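Local coordinates for protein serpin-ZX (Arabidopsis thaliana, PDB 3LE2) that inhibits target proteases, including metacaspase-9 and RD21A, by offering a reactive centre loop whose cleavage traps the protease in a covalent complex, thereby limiting programmed cell death, at residues A[180-185]-A[339-344]; A[186-191]-A[204-209]; A[210-215]-A[272-277]; A[277-282]-A[364-369]. All coordinates share one frame; numbering follows the deposited sequence.

Contact 1 of 4, residues A[180-185]-A[339-344]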
# COMPACT_ATOMS: atom_id res chain seq x y z
N ASN A 180 -10.73 15.91 3.70
CA ASN A 180 -10.95 17.02 4.63
C ASN A 180 -11.57 18.23 3.92
O ASN A 180 -12.33 18.99 4.51
CB ASN A 180 -9.64 17.40 5.29
CG ASN A 180 -9.83 18.04 6.64
OD1 ASN A 180 -10.81 17.78 7.33
ND2 ASN A 180 -8.87 18.87 7.04
N GLU A 181 -11.24 18.41 2.64
CA GLU A 181 -11.81 19.46 1.81
C GLU A 181 -12.39 18.88 0.53
O GLU A 181 -11.65 18.44 -0.34
CB GLU A 181 -10.71 20.45 1.41
CG GLU A 181 -10.12 21.24 2.55
CD GLU A 181 -10.95 22.46 2.90
OE1 GLU A 181 -11.80 22.86 2.07
OE2 GLU A 181 -10.73 23.02 3.99
N LYS A 182 -13.71 18.88 0.41
CA LYS A 182 -14.32 18.38 -0.82
C LYS A 182 -13.91 19.22 -2.02
O LYS A 182 -13.49 20.37 -1.87
CB LYS A 182 -15.85 18.35 -0.69
CG LYS A 182 -16.50 19.73 -0.53
CD LYS A 182 -17.95 19.58 -0.06
CE LYS A 182 -18.61 20.93 0.18
NZ LYS A 182 -19.96 20.76 0.81
N PHE A 183 -13.99 18.63 -3.20
CA PHE A 183 -13.88 19.38 -4.45
C PHE A 183 -15.29 19.67 -4.91
O PHE A 183 -16.20 18.90 -4.64
CB PHE A 183 -13.18 18.55 -5.52
CG PHE A 183 -11.76 18.23 -5.21
CD1 PHE A 183 -10.73 18.93 -5.82
CD2 PHE A 183 -11.44 17.23 -4.30
CE1 PHE A 183 -9.42 18.64 -5.53
CE2 PHE A 183 -10.14 16.93 -4.01
CZ PHE A 183 -9.12 17.64 -4.63
N ASP A 184 -15.48 20.79 -5.61
CA ASP A 184 -16.78 21.12 -6.17
C ASP A 184 -16.98 20.33 -7.47
O ASP A 184 -16.34 20.62 -8.49
CB ASP A 184 -16.92 22.62 -6.42
CG ASP A 184 -18.35 23.04 -6.75
OD1 ASP A 184 -19.10 22.24 -7.35
OD2 ASP A 184 -18.73 24.18 -6.40
N GLU A 185 -17.85 19.34 -7.42
CA GLU A 185 -18.08 18.47 -8.56
C GLU A 185 -18.57 19.26 -9.78
O GLU A 185 -18.38 18.83 -10.92
CB GLU A 185 -19.06 17.36 -8.20
CG GLU A 185 -19.36 16.43 -9.34
CD GLU A 185 -20.39 15.39 -8.97
OE1 GLU A 185 -20.57 15.15 -7.75
OE2 GLU A 185 -21.02 14.82 -9.89
N GLY A 339 -15.88 15.04 -0.11
CA GLY A 339 -15.24 15.61 1.06
C GLY A 339 -16.25 15.79 2.19
O GLY A 339 -17.44 15.57 2.00
N THR A 340 -15.77 16.17 3.37
CA THR A 340 -16.65 16.32 4.52
C THR A 340 -17.73 17.40 4.33
O THR A 340 -17.48 18.46 3.74
CB THR A 340 -15.87 16.62 5.80
OG1 THR A 340 -16.77 16.60 6.91
CG2 THR A 340 -15.21 18.00 5.71
N GLU A 341 -18.93 17.11 4.83
CA GLU A 341 -20.06 18.05 4.78
C GLU A 341 -20.21 18.76 6.12
O GLU A 341 -21.14 19.54 6.30
CB GLU A 341 -21.37 17.31 4.48
CG GLU A 341 -21.39 16.55 3.16
CD GLU A 341 -21.15 17.44 1.96
OE1 GLU A 341 -21.21 18.68 2.10
OE2 GLU A 341 -20.88 16.90 0.86
N ALA A 342 -19.31 18.47 7.06
CA ALA A 342 -19.46 18.95 8.43
C ALA A 342 -18.37 19.93 8.85
O ALA A 342 -18.21 20.21 10.04
CB ALA A 342 -19.53 17.76 9.40
N ALA A 343 -17.65 20.48 7.88
CA ALA A 343 -16.56 21.42 8.19
C ALA A 343 -17.04 22.76 8.79
O ALA A 343 -18.00 23.36 8.31
CB ALA A 343 -15.70 21.68 6.94
N ALA A 344 -16.35 23.22 9.83
CA ALA A 344 -16.55 24.59 10.30
C ALA A 344 -15.95 25.52 9.26
O ALA A 344 -14.87 25.26 8.75
CB ALA A 344 -15.88 24.81 11.65
O HOH W 1 -15.46 19.95 2.66
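K182 lies over the backbone of G339 and reaches out to E341, tying the loop after strand 167-176 to the N-terminal hinge of the serpin reactive centre loop. The contact begins at CB of K182, which presses on CA of G339 at 3.3 Å, tighter than usual for two carbons; with no side chain on G339, the lysine can come down directly on its main chain. CG turns in between the backbone N and the carbonyl carbon of K182 (chi1 64°), a crowded position, and the chain beyond it is extended. CD passes 4.0 Å from T340 O. CE comes to 3.9 Å from OE1 of E341, and NZ closes a salt bridge to that same oxygen at 2.7 Å, approaching from the syn side and 21° out of the carboxylate plane. The glutamate, bent at chi2, crosses the lysine at about a right angle. Both residues are exposed and touch a crystal neighbour, so the lattice may influence how they are set. Closer to the main chains, water 1 bridges the segments, accepting from K182 N and donating to T340 O at 2.7 Å. T340 is further held by a backbone hydrogen bond to W179, and F183 is joined to E337 by another. T340 CG2 rests 3.3 Å from N180 O, while OG1 accepts from A342 N at 3.2 Å in an ST turn.

Contact 2 of 4, residues A[186-191]-A[204-209]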
# COMPACT_ATOMS: atom_id res chain seq x y z
N SER A 186 -19.19 20.41 -9.54
CA SER A 186 -19.62 21.27 -10.64
C SER A 186 -18.44 21.75 -11.46
O SER A 186 -18.60 22.14 -12.62
CB SER A 186 -20.41 22.47 -10.12
OG SER A 186 -20.99 22.20 -8.87
N LEU A 187 -17.25 21.74 -10.85
CA LEU A 187 -16.03 22.27 -11.46
C LEU A 187 -15.23 21.23 -12.25
O LEU A 187 -14.39 21.57 -13.07
CB LEU A 187 -15.13 22.90 -10.40
CG LEU A 187 -15.68 24.16 -9.73
CD1 LEU A 187 -14.68 24.72 -8.71
CD2 LEU A 187 -16.01 25.20 -10.78
N THR A 188 -15.49 19.96 -11.98
CA THR A 188 -14.85 18.90 -12.72
C THR A 188 -15.14 19.06 -14.21
O THR A 188 -16.29 19.26 -14.61
CB THR A 188 -15.35 17.53 -12.25
OG1 THR A 188 -15.15 17.43 -10.84
CG2 THR A 188 -14.61 16.41 -12.97
N GLN A 189 -14.10 18.98 -15.04
CA GLN A 189 -14.25 19.16 -16.48
C GLN A 189 -13.35 18.17 -17.21
O GLN A 189 -12.37 17.69 -16.64
CB GLN A 189 -13.89 20.60 -16.89
CG GLN A 189 -14.77 21.69 -16.26
CD GLN A 189 -16.24 21.63 -16.72
OE1 GLN A 189 -16.53 21.28 -17.87
NE2 GLN A 189 -17.16 21.97 -15.81
N GLU A 190 -13.69 17.85 -18.45
CA GLU A 190 -12.86 16.97 -19.26
C GLU A 190 -11.55 17.67 -19.61
O GLU A 190 -11.49 18.90 -19.67
CB GLU A 190 -13.59 16.53 -20.54
CG GLU A 190 -14.87 15.75 -20.29
CD GLU A 190 -14.66 14.50 -19.44
OE1 GLU A 190 -14.17 13.48 -19.96
OE2 GLU A 190 -14.99 14.54 -18.23
N GLY A 191 -10.49 16.89 -19.83
CA GLY A 191 -9.17 17.42 -20.12
C GLY A 191 -8.22 16.34 -20.63
O GLY A 191 -8.51 15.16 -20.51
N PRO A 204 -11.85 13.14 -16.88
CA PRO A 204 -12.33 14.10 -15.88
C PRO A 204 -11.22 14.57 -14.92
O PRO A 204 -10.63 13.75 -14.21
CB PRO A 204 -13.39 13.30 -15.09
CG PRO A 204 -13.51 11.96 -15.76
CD PRO A 204 -12.33 11.77 -16.64
N PHE A 205 -10.94 15.86 -14.92
CA PHE A 205 -10.01 16.46 -13.96
C PHE A 205 -10.77 17.30 -12.94
O PHE A 205 -11.52 18.21 -13.31
CB PHE A 205 -9.01 17.37 -14.68
CG PHE A 205 -7.90 16.64 -15.37
CD1 PHE A 205 -6.73 16.33 -14.69
CD2 PHE A 205 -8.00 16.29 -16.71
CE1 PHE A 205 -5.68 15.69 -15.32
CE2 PHE A 205 -6.95 15.63 -17.35
CZ PHE A 205 -5.79 15.33 -16.66
N MET A 206 -10.55 17.02 -11.66
CA MET A 206 -11.09 17.85 -10.59
C MET A 206 -10.25 19.11 -10.46
O MET A 206 -9.06 19.11 -10.78
CB MET A 206 -11.08 17.09 -9.27
CG MET A 206 -11.69 15.71 -9.36
SD MET A 206 -11.80 14.89 -7.77
CE MET A 206 -10.10 14.96 -7.23
N THR A 207 -10.86 20.19 -9.99
CA THR A 207 -10.13 21.44 -9.77
C THR A 207 -10.61 22.15 -8.52
O THR A 207 -11.62 21.78 -7.92
CB THR A 207 -10.24 22.41 -10.96
OG1 THR A 207 -9.28 23.46 -10.80
CG2 THR A 207 -11.64 23.00 -11.06
N SER A 208 -9.86 23.18 -8.13
CA SER A 208 -10.17 23.96 -6.94
C SER A 208 -9.42 25.29 -6.95
O SER A 208 -8.38 25.43 -7.60
CB SER A 208 -9.81 23.20 -5.67
OG SER A 208 -9.99 24.04 -4.54
N LYS A 209 -9.96 26.27 -6.24
CA LYS A 209 -9.30 27.56 -6.13
C LYS A 209 -8.85 27.79 -4.71
O LYS A 209 -8.20 28.78 -4.42
CB LYS A 209 -10.20 28.70 -6.63
CG LYS A 209 -10.01 29.03 -8.11
CD LYS A 209 -10.86 30.23 -8.54
CE LYS A 209 -10.40 30.77 -9.89
NZ LYS A 209 -10.29 29.71 -10.95
O HOH W 2 -13.68 19.76 -9.24
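Two backbone hydrogen bonds join Q189 and F205, an antiparallel hydrogen-bonded pair: F205 N donates to Q189 O at 2.9 Å and Q189 N to F205 O at 3.2 Å. F205 O also receives the CA-H of T188, with CA at 3.5 Å. Beyond this pair a single water continues the link: water 2 accepts from T207 N at 2.9 Å and donates to T188 OG1. That hydroxyl is bonded to E337 OE2 as well, and T207 OG1 to F277 O. These segments form one end of the beta hairpin of strands 189-194 and 200-207, which in serpins belongs to sheet C; the short strand segments run at 122° to each other, a strongly splayed antiparallel pairing. The remaining contacts are packing. E190, bent at chi2, folds back alongside the ring of P204, pointing the same way, with OE2 3.7 Å from CB of the proline. On the face bearing F205, the phenyl edge meets G191 O in the ring plane, CE2 to O 3.6 Å. At the open end, away from the hairpin turn, T207 CG2 abuts L187 CB at 3.6 Å.

Contact 3 of 4, residues A[210-215]-A[272-277]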
# COMPACT_ATOMS: atom_id res chain seq x y z
N LYS A 210 -9.20 26.85 -3.83
CA LYS A 210 -8.70 26.87 -2.46
C LYS A 210 -7.19 26.67 -2.43
O LYS A 210 -6.58 26.23 -3.40
CB LYS A 210 -9.38 25.80 -1.62
CG LYS A 210 -10.89 25.96 -1.50
CD LYS A 210 -11.41 25.33 -0.22
CE LYS A 210 -12.93 25.31 -0.18
NZ LYS A 210 -13.51 24.24 -1.05
N LYS A 211 -6.57 26.98 -1.30
CA LYS A 211 -5.14 26.80 -1.17
C LYS A 211 -4.83 25.31 -0.99
O LYS A 211 -5.64 24.57 -0.42
CB LYS A 211 -4.62 27.63 -0.00
CG LYS A 211 -4.91 29.13 -0.15
CD LYS A 211 -4.31 29.96 0.99
CE LYS A 211 -4.79 31.42 0.99
NZ LYS A 211 -4.26 32.24 -0.14
N GLN A 212 -3.68 24.87 -1.47
CA GLN A 212 -3.32 23.45 -1.35
C GLN A 212 -1.94 23.23 -0.70
O GLN A 212 -1.06 24.09 -0.78
CB GLN A 212 -3.37 22.76 -2.72
CG GLN A 212 -4.67 23.01 -3.54
CD GLN A 212 -5.90 22.37 -2.93
OE1 GLN A 212 -5.82 21.32 -2.29
NE2 GLN A 212 -7.05 23.01 -3.11
N TYR A 213 -1.75 22.08 -0.05
CA TYR A 213 -0.43 21.64 0.40
C TYR A 213 0.43 21.21 -0.80
O TYR A 213 0.44 20.03 -1.18
CB TYR A 213 -0.55 20.46 1.38
CG TYR A 213 -1.25 20.78 2.68
CD1 TYR A 213 -0.60 21.51 3.68
CD2 TYR A 213 -2.55 20.33 2.93
CE1 TYR A 213 -1.24 21.81 4.88
CE2 TYR A 213 -3.19 20.62 4.11
CZ TYR A 213 -2.52 21.36 5.09
OH TYR A 213 -3.14 21.65 6.28
N VAL A 214 1.13 22.16 -1.41
CA VAL A 214 2.01 21.84 -2.52
C VAL A 214 3.43 22.41 -2.30
O VAL A 214 3.58 23.57 -1.92
CB VAL A 214 1.46 22.38 -3.85
CG1 VAL A 214 2.34 21.95 -5.02
CG2 VAL A 214 0.03 21.89 -4.06
N SER A 215 4.44 21.58 -2.52
CA SER A 215 5.83 22.03 -2.55
C SER A 215 6.46 21.65 -3.90
O SER A 215 6.18 20.59 -4.45
CB SER A 215 6.67 21.42 -1.42
OG SER A 215 6.21 21.79 -0.14
N VAL A 272 -0.63 26.62 0.12
CA VAL A 272 -0.23 27.77 -0.66
C VAL A 272 -1.24 28.07 -1.76
O VAL A 272 -2.11 27.26 -2.07
CB VAL A 272 1.20 27.62 -1.25
CG1 VAL A 272 2.20 27.31 -0.14
CG2 VAL A 272 1.25 26.55 -2.33
N LYS A 273 -1.11 29.25 -2.34
CA LYS A 273 -1.99 29.70 -3.39
C LYS A 273 -1.68 28.92 -4.66
O LYS A 273 -0.51 28.82 -5.06
CB LYS A 273 -1.80 31.21 -3.63
CG LYS A 273 -2.88 31.89 -4.46
CD LYS A 273 -2.62 33.39 -4.56
CE LYS A 273 -3.91 34.18 -4.83
NZ LYS A 273 -4.89 34.07 -3.71
N VAL A 274 -2.71 28.38 -5.30
CA VAL A 274 -2.54 27.70 -6.58
C VAL A 274 -3.14 28.56 -7.68
O VAL A 274 -4.17 29.19 -7.49
CB VAL A 274 -3.23 26.32 -6.59
CG1 VAL A 274 -2.63 25.40 -5.54
CG2 VAL A 274 -4.74 26.48 -6.38
N ARG A 275 -2.49 28.59 -8.84
CA ARG A 275 -3.11 29.23 -9.99
C ARG A 275 -3.87 28.17 -10.80
O ARG A 275 -5.10 28.09 -10.76
CB ARG A 275 -2.09 29.97 -10.85
CG ARG A 275 -2.62 30.29 -12.23
CD ARG A 275 -1.80 31.33 -12.93
NE ARG A 275 -0.43 30.91 -13.18
CZ ARG A 275 -0.02 30.33 -14.30
NH1 ARG A 275 -0.88 30.08 -15.28
NH2 ARG A 275 1.26 29.99 -14.43
N GLU A 276 -3.13 27.34 -11.52
CA GLU A 276 -3.73 26.18 -12.17
C GLU A 276 -3.59 24.94 -11.31
O GLU A 276 -2.49 24.60 -10.87
CB GLU A 276 -3.10 25.95 -13.54
CG GLU A 276 -3.91 26.52 -14.67
CD GLU A 276 -3.83 25.64 -15.89
OE1 GLU A 276 -4.71 24.78 -16.07
OE2 GLU A 276 -2.86 25.81 -16.67
N PHE A 277 -4.72 24.27 -11.07
CA PHE A 277 -4.77 23.11 -10.19
C PHE A 277 -5.69 22.02 -10.72
O PHE A 277 -6.91 22.16 -10.66
CB PHE A 277 -5.24 23.53 -8.80
CG PHE A 277 -5.22 22.42 -7.79
CD1 PHE A 277 -4.02 21.83 -7.43
CD2 PHE A 277 -6.38 21.98 -7.20
CE1 PHE A 277 -4.00 20.81 -6.50
CE2 PHE A 277 -6.37 20.96 -6.28
CZ PHE A 277 -5.17 20.38 -5.92
O HOH W 3 -5.50 29.09 -4.03
O HOH W 4 -6.73 32.02 -2.23
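The amide of Q212 lies stacked on the phenyl ring of F277, the two planes only 11° apart. Its CG sits over one ring face, 3.7 Å from the centroid, in a CH-pi contact, and the bend at chi2 (-67°) turns CD back so that it follows the ring, 3.7 Å from CE2 of F277. NE2 gives a weak hydrogen bond to K210 O within its own segment. V274 packs against the same glutamine, CG1 to CG 3.7 Å. Next to it, Q212 and V272 form an antiparallel hydrogen-bonded pair, Q212 N to V272 O at 2.9 Å and V272 N to Q212 O at 2.7 Å. Water 3 spans the next gap, accepting from V274 N and donating weakly to K210 O. At the surface the ammonium groups of K211 and K273 approach to 4.1 Å, NZ to NZ; water 4 accepts from K211 NZ and, weakly, from K273 NZ, and the salt bridge of K211 to E359 should ease the repulsion. The side chain of K211 comes to about 6 Å from that of G354, on one side of the reactive bond. At R275 and E276 the chain turns a corner, passing from strand 271-274, paired with 212-217 of sheet B, into 277-280 of sheet C, consistent with the serpin junction of these sheets near the reactive centre loop.

Contact 4 of 4, residues A[277-282]-A[364-369]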
# COMPACT_ATOMS: atom_id res chain seq x y z
N PHE A 277 -4.72 24.27 -11.07
CA PHE A 277 -4.77 23.11 -10.19
C PHE A 277 -5.69 22.02 -10.72
O PHE A 277 -6.91 22.16 -10.66
CB PHE A 277 -5.24 23.53 -8.80
CG PHE A 277 -5.22 22.42 -7.79
CD1 PHE A 277 -4.02 21.83 -7.43
CD2 PHE A 277 -6.38 21.98 -7.20
CE1 PHE A 277 -4.00 20.81 -6.50
CE2 PHE A 277 -6.37 20.96 -6.28
CZ PHE A 277 -5.17 20.38 -5.92
N LYS A 278 -5.12 20.94 -11.24
CA LYS A 278 -5.92 19.89 -11.87
C LYS A 278 -5.54 18.49 -11.41
O LYS A 278 -4.40 18.06 -11.55
CB LYS A 278 -5.81 19.98 -13.39
CG LYS A 278 -6.37 21.27 -13.98
CD LYS A 278 -7.88 21.36 -13.79
CE LYS A 278 -8.41 22.70 -14.28
NZ LYS A 278 -8.03 22.96 -15.70
N ILE A 279 -6.53 17.76 -10.89
CA ILE A 279 -6.34 16.39 -10.42
C ILE A 279 -7.28 15.42 -11.16
O ILE A 279 -8.51 15.53 -11.06
CB ILE A 279 -6.61 16.31 -8.90
CG1 ILE A 279 -5.76 17.33 -8.16
CG2 ILE A 279 -6.30 14.93 -8.37
CD1 ILE A 279 -4.28 17.16 -8.42
N PRO A 280 -6.71 14.44 -11.88
CA PRO A 280 -7.61 13.49 -12.55
C PRO A 280 -8.32 12.59 -11.56
O PRO A 280 -7.71 12.16 -10.57
CB PRO A 280 -6.65 12.64 -13.39
CG PRO A 280 -5.35 12.71 -12.66
CD PRO A 280 -5.29 14.14 -12.16
N LYS A 281 -9.60 12.31 -11.81
CA LYS A 281 -10.28 11.26 -11.05
C LYS A 281 -9.67 9.94 -11.48
O LYS A 281 -9.15 9.84 -12.59
CB LYS A 281 -11.78 11.24 -11.36
CG LYS A 281 -12.53 12.48 -10.92
CD LYS A 281 -14.02 12.37 -11.20
CE LYS A 281 -14.72 11.45 -10.20
NZ LYS A 281 -16.15 11.21 -10.59
N PHE A 282 -9.72 8.94 -10.61
CA PHE A 282 -9.41 7.56 -11.02
C PHE A 282 -9.95 6.55 -10.01
O PHE A 282 -10.19 6.88 -8.86
CB PHE A 282 -7.90 7.36 -11.22
CG PHE A 282 -7.07 7.80 -10.05
CD1 PHE A 282 -6.65 9.13 -9.92
CD2 PHE A 282 -6.70 6.89 -9.06
CE1 PHE A 282 -5.86 9.54 -8.83
CE2 PHE A 282 -5.92 7.30 -7.97
CZ PHE A 282 -5.50 8.61 -7.86
N PHE A 364 -0.18 23.00 -9.99
CA PHE A 364 -0.05 21.57 -9.86
C PHE A 364 -1.09 20.97 -10.81
O PHE A 364 -2.27 20.86 -10.48
CB PHE A 364 -0.28 21.14 -8.41
CG PHE A 364 0.07 19.70 -8.15
CD1 PHE A 364 1.33 19.36 -7.68
CD2 PHE A 364 -0.85 18.69 -8.40
CE1 PHE A 364 1.67 18.03 -7.45
CE2 PHE A 364 -0.53 17.36 -8.17
CZ PHE A 364 0.74 17.04 -7.70
N VAL A 365 -0.65 20.63 -12.01
CA VAL A 365 -1.56 20.10 -13.03
C VAL A 365 -1.15 18.68 -13.40
O VAL A 365 -0.17 18.46 -14.10
CB VAL A 365 -1.58 21.00 -14.28
CG1 VAL A 365 -2.44 20.38 -15.39
CG2 VAL A 365 -2.08 22.40 -13.91
N ALA A 366 -1.90 17.71 -12.89
CA ALA A 366 -1.48 16.33 -12.99
C ALA A 366 -2.06 15.69 -14.25
O ALA A 366 -2.85 14.75 -14.19
CB ALA A 366 -1.91 15.56 -11.76
N ASP A 367 -1.66 16.22 -15.40
CA ASP A 367 -2.15 15.74 -16.67
C ASP A 367 -1.17 14.75 -17.27
O ASP A 367 -1.13 14.57 -18.49
CB ASP A 367 -2.37 16.91 -17.62
CG ASP A 367 -1.09 17.63 -17.95
OD1 ASP A 367 -0.05 17.33 -17.32
OD2 ASP A 367 -1.12 18.51 -18.83
N HIS A 368 -0.37 14.12 -16.42
CA HIS A 368 0.55 13.09 -16.86
C HIS A 368 0.88 12.20 -15.66
O HIS A 368 0.49 12.52 -14.55
CB HIS A 368 1.80 13.69 -17.50
CG HIS A 368 2.47 14.72 -16.65
ND1 HIS A 368 1.97 16.00 -16.50
CD2 HIS A 368 3.61 14.68 -15.91
CE1 HIS A 368 2.77 16.70 -15.71
NE2 HIS A 368 3.77 15.92 -15.34
N PRO A 369 1.55 11.06 -15.90
CA PRO A 369 1.77 10.07 -14.82
C PRO A 369 2.50 10.58 -13.58
O PRO A 369 3.49 11.30 -13.66
CB PRO A 369 2.58 8.98 -15.52
CG PRO A 369 2.09 9.04 -16.93
CD PRO A 369 1.94 10.52 -17.21
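I279 sets its CD1 against the edge of the F364 ring, near the ring plane and 3.8 Å from both CD2 and CE2; CG of F364, anti to the backbone N (chi1 -170°), sets the ring beside it. CB of F364 lies 3.9 Å from CD1 of F277, and the F277 and F364 side chains cross at an oblique angle. Further along the strand, P280 CD packs on A366 CB at 3.7 Å. On the other face of the sheet, K278 CB meets V365 CG1 at 3.9 Å, after which the lysine chain leads away. The backbones run parallel. F364 O accepts from K278 N at 3.0 Å and is also approached by the CA-H of F277; K278 O, in turn, accepts from A366 N at 2.9 Å. A366 then centres an inverse gamma turn, closed by a weak bond from D367 N to V365 O. At the polar margin D367 OD1 receives H368 ND1 at 2.6 Å, with the oxygen in the imidazole plane, while H368 NE2 bonds to P243 O, so both ring nitrogens are engaged and the ring's rotation is fixed. This parallel pair belongs to serpin sheet C: strand 200-207 borders 277-280 through the M206 to I279 backbone bond, L223 of strand 220-226 packs on both F277 and F364, and F240 and L242 of strand 236-243 pack on F364.

All four contacts lie on the same side of the chain's centre, but they differ in burial. Contact 1 is a surface contact, built on a salt bridge, a water and a glycine backbone; contact 4 is a buried parallel pairing with apolar side chains; contacts 2 and 3 are partly buried antiparallel pairings supplemented by waters. Contacts 2 and 4 meet where strands 200-207 and 277-289 are neighbours, whereas contacts 3 and 4 share F277. F183 of segment 180-185 turns inward to touch M206 and F277. Along the chain, contacts 2 and 3 nest within the loop closed by contact 1, and contact 4 crosses it.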